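Local coordinates for peptidase, M20/M25/M40 family (Staphylococcus aureus, PDB 4EWT), which probably hydrolyses amide bonds of N-acylated amino acids, as a manganese-bound, aminoacylase-like amidohydrolase of the M20 peptidase family, at residues F187-K195 and Y285-Y293; T232-D241 and V253-L262. All blocks are in the same frame, centred on the assembly; numbering follows the deposited sequence.

In the fold
Contacts 1 and 2 lie in one antiparallel sheet, of the kind that forms the lid or dimerisation domain in the M20 family. Their centres are 14 Å apart, and strands 179-193 and 248-261 join them: Leu190 N lies 2.7 Å from Ile255 O and Phe188 O 2.9 Å from Gly257 N, both probable hydrogen bonds. Along the chain, the hairpin of contact 2 is nested inside the loop that contact 1 closes. Cys103, His105, Glu139, His164 and His362 hold two manganese ions; the side chain of Arg260 in contact 2 lies about 9 Å from a manganese ion, and that of Phe187 in contact 1 about 12 Å. Both contacts touch the third subunit.

Contact 1 of 2, residues F187-K195 and Y285-Y293; sequences FFKLKVQGK and YGVTCTLEY
With Phe188 CG set between its own backbone N and carbonyl carbon (chi1 63°) and Tyr293 CG roughly trans to its backbone N (chi1 -162°), beside the carbonyl carbon, the two rings come to lie almost parallel, planes 5° apart. They are slid so far that they barely overlap, centroids 5.9 Å apart; the closer touch is Tyr293 CD1 against Phe188 CB at 3.7 Å. The carbonyl oxygen of Phe187 sits over one face of the tyrosine ring. Leu291 CD1 approaches the Phe188 ring obliquely, 4.1 Å from Phe188 CD1, and also reaches Leu190 CB. Further along, Leu190 CD1 rests 3.7 Å from Cys289 CB, and Val192 CG1 lies 4.0 Å from each of CB, CG1 and CG2 of Val287. Six backbone hydrogen bonds join these antiparallel strands; 288-295 is an edge strand of the sheet within this chain, entered from helix 264-285 through Gly286 with positive phi. Helices 208-226 and 264-285 cover the face of Leu190, Val192 and Cys289, and Glu282 OE2 of the latter helix accepts a hydrogen bond from Cys289 N. On the other face, Lys191 and Thr290 lie side by side, CE 3.9 Å from OG1, the lysine chain turning about its CG-CD bond, which swings CE aside. There too, Lys189 NZ stays 4.9 Å from Glu292 OE2, opposite charges near each other without contact.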
ATOM      1  N   PHE A 187     -10.283  -7.131 -20.603  1.00 19.33           N
ATOM      2  CA  PHE A 187     -11.053  -6.254 -19.736  1.00 20.13           C
ATOM      3  C   PHE A 187     -11.556  -7.022 -18.525  1.00 19.35           C
ATOM      4  O   PHE A 187     -11.928  -8.189 -18.634  1.00 20.09           O
ATOM      5  CB  PHE A 187     -12.272  -5.702 -20.483  1.00 22.06           C
ATOM      6  CG  PHE A 187     -11.917  -4.878 -21.675  1.00 25.61           C
ATOM      7  CD1 PHE A 187     -11.264  -3.650 -21.519  1.00 28.40           C
ATOM      8  CD2 PHE A 187     -12.216  -5.325 -22.957  1.00 28.23           C
ATOM      9  CE1 PHE A 187     -10.929  -2.877 -22.629  1.00 30.04           C
ATOM     10  CE2 PHE A 187     -11.886  -4.560 -24.080  1.00 28.42           C
ATOM     11  CZ  PHE A 187     -11.250  -3.337 -23.918  1.00 30.66           C
ATOM     12  N   PHE A 188     -11.617  -6.355 -17.383  1.00 18.22           N
ATOM     13  CA  PHE A 188     -12.190  -6.971 -16.197  1.00 18.00           C
ATOM     14  C   PHE A 188     -13.044  -6.018 -15.373  1.00 18.14           C
ATOM     15  O   PHE A 188     -12.816  -4.802 -15.351  1.00 16.82           O
ATOM     16  CB  PHE A 188     -11.100  -7.634 -15.327  1.00 17.81           C
ATOM     17  CG  PHE A 188     -10.075  -6.669 -14.774  1.00 15.69           C
ATOM     18  CD1 PHE A 188     -10.186  -6.195 -13.479  1.00 16.40           C
ATOM     19  CD2 PHE A 188      -8.978  -6.285 -15.546  1.00 18.38           C
ATOM     20  CE1 PHE A 188      -9.219  -5.309 -12.945  1.00 18.72           C
ATOM     21  CE2 PHE A 188      -7.989  -5.402 -15.036  1.00 17.97           C
ATOM     22  CZ  PHE A 188      -8.111  -4.913 -13.746  1.00 17.84           C
ATOM     23  N   LYS A 189     -14.040  -6.598 -14.711  1.00 18.24           N
ATOM     24  CA  LYS A 189     -14.820  -5.893 -13.707  1.00 18.92           C
ATOM     25  C   LYS A 189     -14.642  -6.661 -12.420  1.00 18.05           C
ATOM     26  O   LYS A 189     -14.687  -7.891 -12.417  1.00 18.48           O
ATOM     27  CB  LYS A 189     -16.305  -5.860 -14.085  1.00 20.26           C
ATOM     28  CG  LYS A 189     -16.577  -5.133 -15.392  1.00 23.19           C
ATOM     29  CD  LYS A 189     -18.053  -5.167 -15.755  1.00 30.83           C
ATOM     30  CE  LYS A 189     -18.328  -4.345 -17.023  1.00 33.05           C
ATOM     31  NZ  LYS A 189     -19.478  -4.909 -17.798  1.00 38.99           N
ATOM     32  N   LEU A 190     -14.410  -5.944 -11.331  1.00 16.54           N
ATOM     33  CA  LEU A 190     -14.287  -6.594 -10.041  1.00 15.56           C
ATOM     34  C   LEU A 190     -15.244  -5.946  -9.069  1.00 15.69           C
ATOM     35  O   LEU A 190     -15.211  -4.723  -8.858  1.00 14.43           O
ATOM     36  CB  LEU A 190     -12.851  -6.513  -9.515  1.00 14.39           C
ATOM     37  CG  LEU A 190     -12.598  -6.958  -8.066  1.00 15.54           C
ATOM     38  CD1 LEU A 190     -12.819  -8.477  -7.843  1.00 14.31           C
ATOM     39  CD2 LEU A 190     -11.198  -6.559  -7.674  1.00 13.39           C
ATOM     40  N   LYS A 191     -16.110  -6.762  -8.489  1.00 14.98           N
ATOM     41  CA  LYS A 191     -16.969  -6.271  -7.451  1.00 15.86           C
ATOM     42  C   LYS A 191     -16.367  -6.704  -6.129  1.00 14.71           C
ATOM     43  O   LYS A 191     -16.048  -7.866  -5.953  1.00 14.41           O
ATOM     44  CB  LYS A 191     -18.404  -6.779  -7.615  1.00 16.48           C
ATOM     45  CG  LYS A 191     -19.299  -6.389  -6.442  1.00 19.81           C
ATOM     46  CD  LYS A 191     -20.780  -6.557  -6.749  1.00 24.69           C
ATOM     47  CE  LYS A 191     -21.181  -8.006  -6.740  1.00 27.42           C
ATOM     48  NZ  LYS A 191     -22.679  -8.154  -6.614  1.00 32.46           N
ATOM     49  N   VAL A 192     -16.172  -5.745  -5.233  1.00 14.43           N
ATOM     50  CA  VAL A 192     -15.637  -6.005  -3.899  1.00 14.43           C
ATOM     51  C   VAL A 192     -16.776  -5.734  -2.918  1.00 15.64           C
ATOM     52  O   VAL A 192     -17.191  -4.578  -2.735  1.00 15.78           O
ATOM     53  CB  VAL A 192     -14.399  -5.116  -3.565  1.00 13.90           C
ATOM     54  CG1 VAL A 192     -13.852  -5.435  -2.172  1.00 12.54           C
ATOM     55  CG2 VAL A 192     -13.251  -5.295  -4.617  1.00 12.74           C
ATOM     56  N   GLN A 193     -17.308  -6.802  -2.332  1.00 15.52           N
ATOM     57  CA  GLN A 193     -18.415  -6.695  -1.403  1.00 17.03           C
ATOM     58  C   GLN A 193     -17.912  -6.875   0.027  1.00 16.80           C
ATOM     59  O   GLN A 193     -17.431  -7.949   0.391  1.00 16.40           O
ATOM     60  CB  GLN A 193     -19.486  -7.749  -1.747  1.00 18.88           C
ATOM     61  CG  GLN A 193     -20.637  -7.901  -0.739  1.00 22.43           C
ATOM     62  CD  GLN A 193     -21.632  -6.768  -0.805  1.00 28.32           C
ATOM     63  OE1 GLN A 193     -21.805  -6.025   0.167  1.00 31.30           O
ATOM     64  NE2 GLN A 193     -22.305  -6.626  -1.950  1.00 30.01           N
ATOM     65  N   GLY A 194     -17.984  -5.801   0.809  1.00 16.46           N
ATOM     66  CA  GLY A 194     -17.760  -5.852   2.254  1.00 16.38           C
ATOM     67  C   GLY A 194     -19.113  -5.815   2.965  1.00 17.82           C
ATOM     68  O   GLY A 194     -20.062  -6.474   2.560  1.00 17.82           O
ATOM     69  N   LYS A 195     -19.194  -5.009   4.005  1.00 17.70           N
ATOM     70  CA  LYS A 195     -20.398  -4.847   4.778  1.00 20.04           C
ATOM     71  C   LYS A 195     -20.472  -3.380   5.213  1.00 20.04           C
ATOM     72  O   LYS A 195     -19.563  -2.873   5.863  1.00 19.20           O
ATOM     73  CB  LYS A 195     -20.373  -5.771   5.999  1.00 20.05           C
ATOM     74  CG  LYS A 195     -21.512  -5.509   6.984  1.00 24.15           C
ATOM     75  CD  LYS A 195     -21.288  -6.265   8.295  1.00 26.67           C
ATOM     76  CE  LYS A 195     -22.205  -7.455   8.386  1.00 30.81           C
ATOM     77  NZ  LYS A 195     -23.563  -7.040   8.842  1.00 32.73           N
ATOM     78  N   TYR A 285      -8.960  -9.455   3.514  1.00 12.47           N
ATOM     79  CA  TYR A 285      -9.925  -8.483   4.059  1.00 12.56           C
ATOM     80  C   TYR A 285     -11.310  -9.029   4.426  1.00 13.11           C
ATOM     81  O   TYR A 285     -12.147  -8.280   4.953  1.00 13.64           O
ATOM     82  CB  TYR A 285     -10.034  -7.274   3.136  1.00 12.29           C
ATOM     83  CG  TYR A 285      -8.712  -6.544   3.125  1.00 15.13           C
ATOM     84  CD1 TYR A 285      -8.381  -5.649   4.130  1.00 18.21           C
ATOM     85  CD2 TYR A 285      -7.768  -6.812   2.145  1.00 17.46           C
ATOM     86  CE1 TYR A 285      -7.124  -5.003   4.142  1.00 22.86           C
ATOM     87  CE2 TYR A 285      -6.539  -6.184   2.140  1.00 19.77           C
ATOM     88  CZ  TYR A 285      -6.228  -5.283   3.139  1.00 21.67           C
ATOM     89  OH  TYR A 285      -5.009  -4.690   3.119  1.00 25.24           O
ATOM     90  N   GLY A 286     -11.546 -10.305   4.159  1.00 13.32           N
ATOM     91  CA  GLY A 286     -12.852 -10.939   4.485  1.00 14.20           C
ATOM     92  C   GLY A 286     -13.952 -10.369   3.611  1.00 14.48           C
ATOM     93  O   GLY A 286     -15.112 -10.397   3.977  1.00 15.61           O
ATOM     94  N   VAL A 287     -13.585  -9.847   2.442  1.00 13.84           N
ATOM     95  CA  VAL A 287     -14.582  -9.375   1.488  1.00 14.26           C
ATOM     96  C   VAL A 287     -14.958 -10.505   0.547  1.00 15.25           C
ATOM     97  O   VAL A 287     -14.265 -11.524   0.508  1.00 15.09           O
ATOM     98  CB  VAL A 287     -14.046  -8.198   0.656  1.00 13.35           C
ATOM     99  CG1 VAL A 287     -14.017  -6.920   1.499  1.00 13.18           C
ATOM    100  CG2 VAL A 287     -12.649  -8.519   0.073  1.00 12.73           C
ATOM    101  N   THR A 288     -16.045 -10.335  -0.208  1.00 16.39           N
ATOM    102  CA  THR A 288     -16.376 -11.255  -1.310  1.00 18.25           C
ATOM    103  C   THR A 288     -16.051 -10.546  -2.622  1.00 18.50           C
ATOM    104  O   THR A 288     -16.476  -9.405  -2.837  1.00 18.55           O
ATOM    105  CB  THR A 288     -17.866 -11.644  -1.300  1.00 19.39           C
ATOM    106  OG1 THR A 288     -18.217 -12.054   0.015  1.00 21.91           O
ATOM    107  CG2 THR A 288     -18.161 -12.806  -2.263  1.00 21.13           C
ATOM    108  N   CYS A 289     -15.302 -11.216  -3.497  1.00 18.45           N
ATOM    109  CA  CYS A 289     -14.919 -10.620  -4.772  1.00 17.69           C
ATOM    110  C   CYS A 289     -15.626 -11.324  -5.910  1.00 18.46           C
ATOM    111  O   CYS A 289     -15.643 -12.554  -5.953  1.00 19.42           O
ATOM    112  CB  CYS A 289     -13.428 -10.767  -4.981  1.00 16.67           C
ATOM    113  SG  CYS A 289     -12.489  -9.641  -3.983  1.00 16.10           S
ATOM    114  N   THR A 290     -16.188 -10.548  -6.834  1.00 18.45           N
ATOM    115  CA  THR A 290     -16.758 -11.106  -8.064  1.00 19.53           C
ATOM    116  C   THR A 290     -15.988 -10.547  -9.244  1.00 19.49           C
ATOM    117  O   THR A 290     -16.147  -9.380  -9.614  1.00 18.75           O
ATOM    118  CB  THR A 290     -18.275 -10.826  -8.194  1.00 20.29           C
ATOM    119  OG1 THR A 290     -18.905 -11.106  -6.940  1.00 21.15           O
ATOM    120  CG2 THR A 290     -18.923 -11.713  -9.295  1.00 22.04           C
ATOM    121  N   LEU A 291     -15.127 -11.394  -9.805  1.00 20.13           N
ATOM    122  CA  LEU A 291     -14.302 -11.043 -10.944  1.00 20.54           C
ATOM    123  C   LEU A 291     -14.892 -11.614 -12.235  1.00 21.76           C
ATOM    124  O   LEU A 291     -15.192 -12.814 -12.327  1.00 21.92           O
ATOM    125  CB  LEU A 291     -12.882 -11.558 -10.736  1.00 20.10           C
ATOM    126  CG  LEU A 291     -11.778 -11.131 -11.709  1.00 20.47           C
ATOM    127  CD1 LEU A 291     -11.593  -9.642 -11.715  1.00 16.12           C
ATOM    128  CD2 LEU A 291     -10.468 -11.839 -11.342  1.00 19.00           C
ATOM    129  N   GLU A 292     -15.104 -10.719 -13.199  1.00 22.26           N
ATOM    130  CA  GLU A 292     -15.463 -11.082 -14.564  1.00 23.98           C
ATOM    131  C   GLU A 292     -14.242 -10.664 -15.392  1.00 22.96           C
ATOM    132  O   GLU A 292     -13.861  -9.502 -15.396  1.00 21.74           O
ATOM    133  CB  GLU A 292     -16.704 -10.310 -15.024  1.00 25.13           C
ATOM    134  CG  GLU A 292     -17.973 -10.564 -14.191  1.00 30.36           C
ATOM    135  CD  GLU A 292     -19.094  -9.551 -14.485  1.00 36.89           C
ATOM    136  OE1 GLU A 292     -19.645  -8.980 -13.514  1.00 39.17           O
ATOM    137  OE2 GLU A 292     -19.415  -9.316 -15.683  1.00 39.04           O
ATOM    138  N   TYR A 293     -13.614 -11.619 -16.057  1.00 22.69           N
ATOM    139  CA  TYR A 293     -12.394 -11.349 -16.778  1.00 22.22           C
ATOM    140  C   TYR A 293     -12.610 -11.754 -18.238  1.00 23.64           C
ATOM    141  O   TYR A 293     -12.775 -12.941 -18.549  1.00 24.28           O
ATOM    142  CB  TYR A 293     -11.223 -12.114 -16.135  1.00 21.42           C
ATOM    143  CG  TYR A 293      -9.864 -11.572 -16.529  1.00 19.76           C
ATOM    144  CD1 TYR A 293      -9.149 -10.751 -15.672  1.00 17.26           C
ATOM    145  CD2 TYR A 293      -9.309 -11.866 -17.780  1.00 19.27           C
ATOM    146  CE1 TYR A 293      -7.903 -10.237 -16.041  1.00 17.60           C
ATOM    147  CE2 TYR A 293      -8.065 -11.349 -18.159  1.00 18.14           C
ATOM    148  CZ  TYR A 293      -7.374 -10.547 -17.283  1.00 17.42           C
ATOM    149  OH  TYR A 293      -6.146 -10.052 -17.643  1.00 18.41           O
TER

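Contact 2 of 2, residues T232-D241 and V253-L262; sequences TGVVTIGSFD and VEIEGDVRGL
The Phe240 ring has Ile255 CG1 over one face, 4.1 Å from Phe240 CD1, while Val253 CG1 comes in obliquely to Phe240 CE2 at 4.0 Å. Phe240 of the third subunit stacks with this ring, and Val216 of helix 208-226 also packs on it. A second flat group, the Asp258 carboxylate, turns its OD2 to the Arg260 guanidinium, receiving weak, bent hydrogen bonds from NE and NH2 that together make a salt bridge, NH2 3.1 Å from OD2. Asp258 OD1 lies alongside Thr236 CB at 3.8 Å. A bend at chi2 (-88°) folds the arginine back along its own strand to Asp258, while Arg260 CB and CG run beside Val234. On the face turned to the helices, Ile237 CD1 meets Ile255 CG2 at 3.5 Å. The two strands form a beta hairpin interrupted by a classic beta bulge: Gly238 and Ser239 both face Glu256, whose O takes a hydrogen bond from Ser239 N at 3.1 Å and a weak one from Gly238 N. Ser239 OG accepts from one water at 2.6 Å, which also donates to Glu254 O; the same OG donates to a second water, which donates to Glu256 OE1. Gly244 N of the third subunit is also hydrogen-bonded to Ser239 OG. Arg225 of the fourth subunit binds Thr236 OG1. Buried together, Asp258 and Arg260 probably offset each other's charge; the hydroxyls of Thr236 and Ser239 tie the hairpin to neighbouring subunits, and at Phe240 antiparallel pairing carries the sheet into the third.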
ATOM      1  N   THR A 232       6.091  -6.687 -22.177  1.00 19.26           N
ATOM      2  CA  THR A 232       5.342  -5.448 -22.334  1.00 19.03           C
ATOM      3  C   THR A 232       3.909  -5.706 -21.873  1.00 18.51           C
ATOM      4  O   THR A 232       3.153  -6.433 -22.526  1.00 19.21           O
ATOM      5  CB  THR A 232       5.437  -5.012 -23.782  1.00 19.89           C
ATOM      6  OG1 THR A 232       6.819  -4.796 -24.072  1.00 21.03           O
ATOM      7  CG2 THR A 232       4.640  -3.741 -24.076  1.00 20.89           C
ATOM      8  N   GLY A 233       3.573  -5.144 -20.714  1.00 17.40           N
ATOM      9  CA  GLY A 233       2.275  -5.344 -20.086  1.00 16.51           C
ATOM     10  C   GLY A 233       1.769  -4.060 -19.450  1.00 16.09           C
ATOM     11  O   GLY A 233       2.571  -3.208 -19.040  1.00 14.93           O
ATOM     12  N   VAL A 234       0.443  -3.913 -19.387  1.00 15.02           N
ATOM     13  CA  VAL A 234      -0.178  -2.739 -18.776  1.00 14.73           C
ATOM     14  C   VAL A 234      -1.398  -3.214 -18.018  1.00 14.54           C
ATOM     15  O   VAL A 234      -2.187  -4.006 -18.549  1.00 14.34           O
ATOM     16  CB  VAL A 234      -0.707  -1.691 -19.808  1.00 14.57           C
ATOM     17  CG1 VAL A 234      -1.020  -0.333 -19.113  1.00 15.39           C
ATOM     18  CG2 VAL A 234       0.244  -1.481 -20.926  1.00 15.05           C
ATOM     19  N   VAL A 235      -1.542  -2.731 -16.787  1.00 14.00           N
ATOM     20  CA  VAL A 235      -2.734  -2.982 -15.993  1.00 13.79           C
ATOM     21  C   VAL A 235      -3.195  -1.643 -15.480  1.00 14.67           C
ATOM     22  O   VAL A 235      -2.514  -1.004 -14.641  1.00 13.12           O
ATOM     23  CB  VAL A 235      -2.470  -3.994 -14.833  1.00 13.98           C
ATOM     24  CG1 VAL A 235      -3.733  -4.229 -14.040  1.00 13.59           C
ATOM     25  CG2 VAL A 235      -1.959  -5.334 -15.394  1.00 13.96           C
ATOM     26  N   THR A 236      -4.315  -1.183 -16.035  1.00 15.66           N
ATOM     27  CA  THR A 236      -4.918   0.102 -15.653  1.00 17.07           C
ATOM     28  C   THR A 236      -6.277  -0.104 -14.973  1.00 16.74           C
ATOM     29  O   THR A 236      -7.128  -0.846 -15.495  1.00 17.34           O
ATOM     30  CB  THR A 236      -5.087   1.029 -16.873  1.00 17.66           C
ATOM     31  OG1 THR A 236      -3.813   1.557 -17.241  1.00 19.53           O
ATOM     32  CG2 THR A 236      -6.007   2.216 -16.546  1.00 19.08           C
ATOM     33  N   ILE A 237      -6.476   0.526 -13.811  1.00 15.89           N
ATOM     34  CA  ILE A 237      -7.806   0.621 -13.217  1.00 15.83           C
ATOM     35  C   ILE A 237      -8.345   1.974 -13.622  1.00 15.86           C
ATOM     36  O   ILE A 237      -7.951   2.988 -13.058  1.00 15.27           O
ATOM     37  CB  ILE A 237      -7.830   0.525 -11.671  1.00 15.94           C
ATOM     38  CG1 ILE A 237      -7.272  -0.811 -11.181  1.00 16.91           C
ATOM     39  CG2 ILE A 237      -9.266   0.704 -11.149  1.00 16.47           C
ATOM     40  CD1 ILE A 237      -8.021  -2.046 -11.733  1.00 16.65           C
ATOM     41  N   GLY A 238      -9.241   1.983 -14.610  1.00 14.67           N
ATOM     42  CA  GLY A 238      -9.834   3.208 -15.092  1.00 15.03           C
ATOM     43  C   GLY A 238     -11.087   3.636 -14.352  1.00 15.65           C
ATOM     44  O   GLY A 238     -11.509   4.790 -14.459  1.00 15.65           O
ATOM     45  N   SER A 239     -11.683   2.722 -13.589  1.00 15.62           N
ATOM     46  CA  SER A 239     -12.920   3.044 -12.871  1.00 15.73           C
ATOM     47  C   SER A 239     -12.892   2.420 -11.477  1.00 15.22           C
ATOM     48  O   SER A 239     -12.800   1.201 -11.334  1.00 14.42           O
ATOM     49  CB  SER A 239     -14.130   2.568 -13.668  1.00 16.09           C
ATOM     50  OG  SER A 239     -15.320   3.085 -13.136  1.00 17.18           O
ATOM     51  N   PHE A 240     -12.893   3.275 -10.452  1.00 14.27           N
ATOM     52  CA  PHE A 240     -13.018   2.815  -9.074  1.00 13.66           C
ATOM     53  C   PHE A 240     -14.323   3.464  -8.607  1.00 13.87           C
ATOM     54  O   PHE A 240     -14.339   4.629  -8.195  1.00 13.79           O
ATOM     55  CB  PHE A 240     -11.796   3.286  -8.266  1.00 12.35           C
ATOM     56  CG  PHE A 240     -11.708   2.730  -6.836  1.00 12.72           C
ATOM     57  CD1 PHE A 240     -10.587   2.039  -6.426  1.00 14.19           C
ATOM     58  CD2 PHE A 240     -12.706   2.965  -5.903  1.00 14.05           C
ATOM     59  CE1 PHE A 240     -10.475   1.545  -5.112  1.00 15.85           C
ATOM     60  CE2 PHE A 240     -12.616   2.466  -4.587  1.00 15.51           C
ATOM     61  CZ  PHE A 240     -11.499   1.763  -4.196  1.00 14.79           C
ATOM     62  N   ASP A 241     -15.432   2.739  -8.744  1.00 14.42           N
ATOM     63  CA  ASP A 241     -16.723   3.316  -8.401  1.00 15.84           C
ATOM     64  C   ASP A 241     -17.040   3.048  -6.944  1.00 15.40           C
ATOM     65  O   ASP A 241     -17.556   2.001  -6.604  1.00 15.37           O
ATOM     66  CB  ASP A 241     -17.826   2.834  -9.349  1.00 16.59           C
ATOM     67  CG  ASP A 241     -19.153   3.540  -9.122  1.00 20.25           C
ATOM     68  OD1 ASP A 241     -19.191   4.628  -8.491  1.00 23.72           O
ATOM     69  OD2 ASP A 241     -20.179   3.000  -9.583  1.00 23.90           O
ATOM     70  N   VAL A 253     -17.625  -1.715  -3.597  1.00 18.41           N
ATOM     71  CA  VAL A 253     -17.021  -0.903  -4.649  1.00 17.87           C
ATOM     72  C   VAL A 253     -16.967  -1.698  -5.964  1.00 18.57           C
ATOM     73  O   VAL A 253     -16.821  -2.925  -5.972  1.00 17.15           O
ATOM     74  CB  VAL A 253     -15.627  -0.259  -4.277  1.00 17.29           C
ATOM     75  CG1 VAL A 253     -15.677   0.505  -2.935  1.00 15.32           C
ATOM     76  CG2 VAL A 253     -14.527  -1.264  -4.250  1.00 18.19           C
ATOM     77  N   GLU A 254     -17.146  -1.038  -7.082  1.00 19.28           N
ATOM     78  CA  GLU A 254     -16.968  -1.652  -8.373  1.00 21.21           C
ATOM     79  C   GLU A 254     -15.769  -1.114  -9.067  1.00 20.12           C
ATOM     80  O   GLU A 254     -15.644   0.036  -9.284  1.00 19.05           O
ATOM     81  CB  GLU A 254     -18.137  -1.455  -9.307  1.00 23.15           C
ATOM     82  CG  GLU A 254     -19.411  -1.806  -8.769  1.00 29.94           C
ATOM     83  CD  GLU A 254     -19.813  -3.193  -9.018  1.00 36.41           C
ATOM     84  OE1 GLU A 254     -19.084  -3.951  -9.653  1.00 38.69           O
ATOM     85  OE2 GLU A 254     -20.878  -3.528  -8.533  1.00 39.85           O
ATOM     86  N   ILE A 255     -14.897  -2.013  -9.409  1.00 19.76           N
ATOM     87  CA  ILE A 255     -13.667  -1.675 -10.083  1.00 19.82           C
ATOM     88  C   ILE A 255     -13.720  -2.179 -11.520  1.00 20.73           C
ATOM     89  O   ILE A 255     -14.133  -3.305 -11.773  1.00 20.71           O
ATOM     90  CB  ILE A 255     -12.445  -2.246  -9.335  1.00 20.04           C
ATOM     91  CG1 ILE A 255     -12.122  -1.369  -8.109  1.00 18.18           C
ATOM     92  CG2 ILE A 255     -11.240  -2.394 -10.280  1.00 20.28           C
ATOM     93  CD1 ILE A 255     -11.433  -2.148  -6.974  1.00 18.35           C
ATOM     94  N   GLU A 256     -13.325  -1.325 -12.460  1.00 20.68           N
ATOM     95  CA  GLU A 256     -13.190  -1.758 -13.834  1.00 21.30           C
ATOM     96  C   GLU A 256     -11.797  -1.438 -14.337  1.00 20.94           C
ATOM     97  O   GLU A 256     -11.255  -0.348 -14.087  1.00 20.11           O
ATOM     98  CB  GLU A 256     -14.250  -1.115 -14.723  1.00 22.74           C
ATOM     99  CG  GLU A 256     -15.671  -1.578 -14.431  1.00 24.30           C
ATOM    100  CD  GLU A 256     -16.693  -0.938 -15.352  1.00 30.87           C
ATOM    101  OE1 GLU A 256     -16.324   0.015 -16.067  1.00 33.24           O
ATOM    102  OE2 GLU A 256     -17.867  -1.381 -15.363  1.00 32.95           O
ATOM    103  N   GLY A 257     -11.212  -2.396 -15.050  1.00 20.69           N
ATOM    104  CA  GLY A 257      -9.874  -2.198 -15.595  1.00 20.59           C
ATOM    105  C   GLY A 257      -9.627  -2.793 -16.967  1.00 20.74           C
ATOM    106  O   GLY A 257     -10.456  -3.534 -17.520  1.00 20.61           O
ATOM    107  N   ASP A 258      -8.481  -2.443 -17.527  1.00 20.91           N
ATOM    108  CA  ASP A 258      -8.056  -3.053 -18.765  1.00 21.99           C
ATOM    109  C   ASP A 258      -6.577  -3.372 -18.767  1.00 20.14           C
ATOM    110  O   ASP A 258      -5.785  -2.809 -18.006  1.00 18.67           O
ATOM    111  CB  ASP A 258      -8.503  -2.255 -19.994  1.00 24.41           C
ATOM    112  CG  ASP A 258      -7.540  -1.183 -20.377  1.00 29.04           C
ATOM    113  OD1 ASP A 258      -7.427  -0.202 -19.612  1.00 35.76           O
ATOM    114  OD2 ASP A 258      -6.897  -1.314 -21.455  1.00 35.35           O
ATOM    115  N   VAL A 259      -6.253  -4.306 -19.642  1.00 19.06           N
ATOM    116  CA  VAL A 259      -5.028  -5.060 -19.623  1.00 18.03           C
ATOM    117  C   VAL A 259      -4.511  -5.092 -21.049  1.00 17.80           C
ATOM    118  O   VAL A 259      -5.283  -5.307 -21.992  1.00 17.50           O
ATOM    119  CB  VAL A 259      -5.310  -6.510 -19.137  1.00 18.24           C
ATOM    120  CG1 VAL A 259      -4.213  -7.460 -19.570  1.00 19.18           C
ATOM    121  CG2 VAL A 259      -5.530  -6.551 -17.594  1.00 16.38           C
ATOM    122  N   ARG A 260      -3.218  -4.826 -21.206  1.00 16.92           N
ATOM    123  CA  ARG A 260      -2.539  -5.049 -22.473  1.00 17.54           C
ATOM    124  C   ARG A 260      -1.341  -5.944 -22.231  1.00 16.87           C
ATOM    125  O   ARG A 260      -0.623  -5.787 -21.239  1.00 15.49           O
ATOM    126  CB  ARG A 260      -2.014  -3.756 -23.094  1.00 18.33           C
ATOM    127  CG  ARG A 260      -2.920  -2.571 -23.030  1.00 21.67           C
ATOM    128  CD  ARG A 260      -3.883  -2.472 -24.186  1.00 29.12           C
ATOM    129  NE  ARG A 260      -4.871  -1.464 -23.824  1.00 36.00           N
ATOM    130  CZ  ARG A 260      -5.663  -0.819 -24.667  1.00 39.86           C
ATOM    131  NH1 ARG A 260      -5.601  -1.056 -25.971  1.00 42.41           N
ATOM    132  NH2 ARG A 260      -6.513   0.083 -24.189  1.00 41.69           N
ATOM    133  N   GLY A 261      -1.116  -6.865 -23.164  1.00 16.97           N
ATOM    134  CA  GLY A 261       0.094  -7.687 -23.165  1.00 17.03           C
ATOM    135  C   GLY A 261       0.545  -7.805 -24.604  1.00 17.24           C
ATOM    136  O   GLY A 261      -0.274  -8.063 -25.484  1.00 17.86           O
ATOM    137  N   LEU A 262       1.839  -7.624 -24.847  1.00 17.52           N
ATOM    138  CA  LEU A 262       2.352  -7.680 -26.210  1.00 18.89           C
ATOM    139  C   LEU A 262       2.414  -9.125 -26.754  1.00 19.75           C
ATOM    140  O   LEU A 262       2.363  -9.340 -27.969  1.00 20.45           O
ATOM    141  CB  LEU A 262       3.721  -6.974 -26.309  1.00 19.27           C
ATOM    142  CG  LEU A 262       4.451  -6.983 -27.663  1.00 21.45           C
ATOM    143  CD1 LEU A 262       3.630  -6.258 -28.738  1.00 18.81           C
ATOM    144  CD2 LEU A 262       5.858  -6.385 -27.523  1.00 20.96           C
TER
HETATM  145  O   HOH W   1     -16.444   1.005 -11.953  1.00 12.45           O
HETATM  146  O   HOH W   2     -17.571   2.907 -15.400  1.00 21.30           O